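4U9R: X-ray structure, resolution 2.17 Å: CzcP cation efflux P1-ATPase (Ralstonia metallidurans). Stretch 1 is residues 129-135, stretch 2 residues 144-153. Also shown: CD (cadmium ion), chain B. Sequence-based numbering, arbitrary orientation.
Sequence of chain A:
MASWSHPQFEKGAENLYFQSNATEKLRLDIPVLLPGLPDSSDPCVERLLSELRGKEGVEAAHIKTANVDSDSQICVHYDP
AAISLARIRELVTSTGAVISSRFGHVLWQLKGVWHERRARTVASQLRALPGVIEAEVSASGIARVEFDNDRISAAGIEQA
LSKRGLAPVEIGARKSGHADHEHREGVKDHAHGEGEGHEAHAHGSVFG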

# COMPACT_ATOMS: atom_id res chain seq x y z
N LEU A 129 -10.85 7.85 13.26
CA LEU A 129 -10.47 9.16 12.73
C LEU A 129 -10.96 9.31 11.28
O LEU A 129 -11.07 8.32 10.56
CB LEU A 129 -8.96 9.36 12.79
CG LEU A 129 -8.34 9.34 14.19
CD1 LEU A 129 -6.85 9.05 14.13
CD2 LEU A 129 -8.61 10.66 14.90
N PRO A 130 -11.21 10.56 10.83
CA PRO A 130 -11.96 10.79 9.58
C PRO A 130 -11.36 10.24 8.28
O PRO A 130 -12.10 10.08 7.30
CB PRO A 130 -12.05 12.33 9.51
CG PRO A 130 -11.71 12.83 10.87
CD PRO A 130 -10.75 11.83 11.42
N GLY A 131 -10.06 9.93 8.24
CA GLY A 131 -9.40 9.51 6.98
C GLY A 131 -8.63 8.20 6.99
O GLY A 131 -7.89 7.89 6.05
N VAL A 132 -8.80 7.42 8.05
CA VAL A 132 -8.03 6.20 8.22
C VAL A 132 -8.74 5.01 7.58
O VAL A 132 -9.97 4.92 7.64
CB VAL A 132 -7.77 5.93 9.71
CG1 VAL A 132 -7.18 4.55 9.94
CG2 VAL A 132 -6.84 7.00 10.27
N ILE A 133 -7.96 4.09 7.00
CA ILE A 133 -8.48 2.91 6.31
C ILE A 133 -8.16 1.63 7.06
O ILE A 133 -9.06 0.87 7.40
CB ILE A 133 -7.88 2.81 4.89
CG1 ILE A 133 -8.34 4.00 4.04
CG2 ILE A 133 -8.28 1.50 4.21
CD1 ILE A 133 -7.38 4.36 2.93
N GLU A 134 -6.88 1.40 7.29
CA GLU A 134 -6.37 0.21 7.99
C GLU A 134 -5.48 0.70 9.13
O GLU A 134 -4.82 1.73 8.98
CB GLU A 134 -5.57 -0.67 7.01
CG GLU A 134 -4.96 -1.94 7.60
CD GLU A 134 -3.98 -2.64 6.65
OE1 GLU A 134 -4.35 -3.70 6.09
OE2 GLU A 134 -2.85 -2.12 6.47
N ALA A 135 -5.48 -0.02 10.25
CA ALA A 135 -4.69 0.36 11.43
C ALA A 135 -4.39 -0.86 12.28
O ALA A 135 -5.30 -1.63 12.58
CB ALA A 135 -5.42 1.40 12.24
N ARG A 144 0.94 0.80 12.70
CA ARG A 144 0.94 0.61 11.24
C ARG A 144 -0.39 1.09 10.67
O ARG A 144 -1.39 0.38 10.74
CB ARG A 144 1.13 -0.88 10.92
CG ARG A 144 0.89 -1.29 9.46
CD ARG A 144 0.66 -2.79 9.31
NE ARG A 144 0.88 -3.22 7.93
CZ ARG A 144 2.07 -3.34 7.36
NH1 ARG A 144 3.18 -3.08 8.03
NH2 ARG A 144 2.17 -3.73 6.09
N VAL A 145 -0.41 2.29 10.10
CA VAL A 145 -1.66 2.90 9.62
C VAL A 145 -1.61 3.13 8.09
O VAL A 145 -0.53 3.20 7.48
CB VAL A 145 -1.99 4.20 10.40
CG1 VAL A 145 -0.94 5.27 10.17
CG2 VAL A 145 -3.36 4.76 10.05
N GLU A 146 -2.79 3.22 7.48
CA GLU A 146 -2.92 3.57 6.08
C GLU A 146 -4.07 4.54 5.96
O GLU A 146 -5.12 4.31 6.58
CB GLU A 146 -3.19 2.32 5.25
CG GLU A 146 -3.51 2.60 3.78
CD GLU A 146 -2.86 1.60 2.85
OE1 GLU A 146 -2.28 0.61 3.33
OE2 GLU A 146 -2.91 1.83 1.63
N PHE A 147 -3.90 5.60 5.19
CA PHE A 147 -4.90 6.67 5.16
C PHE A 147 -5.13 7.35 3.82
O PHE A 147 -4.26 7.37 2.95
CB PHE A 147 -4.56 7.73 6.22
CG PHE A 147 -3.17 8.28 6.12
CD1 PHE A 147 -2.11 7.59 6.66
CD2 PHE A 147 -2.93 9.50 5.52
CE1 PHE A 147 -0.82 8.10 6.60
CE2 PHE A 147 -1.65 10.03 5.44
CZ PHE A 147 -0.59 9.32 5.98
N ASP A 148 -6.31 7.95 3.70
CA ASP A 148 -6.77 8.64 2.51
C ASP A 148 -6.30 10.10 2.54
O ASP A 148 -6.85 10.93 3.27
CB ASP A 148 -8.30 8.54 2.41
CG ASP A 148 -8.89 9.32 1.24
OD1 ASP A 148 -8.16 10.06 0.55
OD2 ASP A 148 -10.12 9.20 1.02
N ASN A 149 -5.29 10.40 1.73
CA ASN A 149 -4.65 11.72 1.66
C ASN A 149 -5.55 12.90 1.29
O ASN A 149 -5.14 14.05 1.43
CB ASN A 149 -3.50 11.69 0.66
CG ASN A 149 -2.26 11.00 1.20
OD1 ASN A 149 -2.06 10.92 2.41
ND2 ASN A 149 -1.41 10.52 0.29
N ASP A 150 -6.75 12.62 0.77
CA ASP A 150 -7.69 13.68 0.43
C ASP A 150 -8.58 14.03 1.63
O ASP A 150 -9.17 15.11 1.67
CB ASP A 150 -8.55 13.31 -0.79
CG ASP A 150 -7.74 13.27 -2.10
OD1 ASP A 150 -6.90 14.17 -2.32
OD2 ASP A 150 -7.97 12.35 -2.91
N ARG A 151 -8.66 13.13 2.60
CA ARG A 151 -9.43 13.37 3.83
C ARG A 151 -8.55 13.80 5.00
O ARG A 151 -8.94 14.67 5.78
CB ARG A 151 -10.26 12.14 4.21
CG ARG A 151 -11.64 12.10 3.57
CD ARG A 151 -12.16 10.67 3.46
NE ARG A 151 -13.62 10.61 3.31
CZ ARG A 151 -14.48 10.25 4.27
NH1 ARG A 151 -14.07 9.91 5.49
NH2 ARG A 151 -15.78 10.23 4.00
N ILE A 152 -7.37 13.20 5.12
CA ILE A 152 -6.49 13.42 6.28
C ILE A 152 -5.02 13.35 5.84
O ILE A 152 -4.72 12.79 4.79
CB ILE A 152 -6.78 12.37 7.38
CG1 ILE A 152 -8.17 12.57 8.00
CG2 ILE A 152 -5.75 12.39 8.50
CD1 ILE A 152 -8.37 13.87 8.77
N SER A 153 -4.13 13.96 6.62
CA SER A 153 -2.69 13.81 6.44
C SER A 153 -2.07 13.14 7.67
O SER A 153 -2.76 12.87 8.65
CB SER A 153 -2.02 15.17 6.18
OG SER A 153 -2.09 16.00 7.33
CD CD B . -0.85 1.45 1.27

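Two antiparallel strands, 132-135 and 144-148, lie side by side, their axes approaching to 4.6 Å, and a beta bulge in the first shifts the register. At the start of stretch 2, Arg 144 leaves the strand sideways and its end comes nearer Glu 134, but Arg 144 NE stays 4.2 Å from Glu 134 OE2: opposite charges attract here without closing a salt bridge. Val 145 pairs with Ala 135 and shares its face of the sheet with Val 132, whose CG1 packs 3.8 Å from Val 145 CG2.

Glu 146 is the hinge of the register. Glu 146 N donates to Glu 134 O (2.9 Å), while Glu 146 O accepts from Ile 133 N (2.9 Å) and, weakly, from Glu 134 N (3.5 Å). One carbonyl thus serves two successive amides, the second weakly. The Glu 146 carboxylate binds the cadmium ion, with OE1 at 2.6 Å and OE2 at 2.1 Å from CD.

Beyond the bulge, Phe 147 pairs with Val 132, and Asp 148 N makes a nearly straight bond to Gly 131 O (2.8 Å). The chain then turns, Arg 151 N and Ile 152 N both bonding to Asp 148 O, 2.9 and 3.0 Å away. Arg 151 NH1 reaches Pro 130 O (2.7 Å). Ile 152 presses CG1 to 3.3 Å from Gly 131 N; a CB on that glycine would clash with CG1.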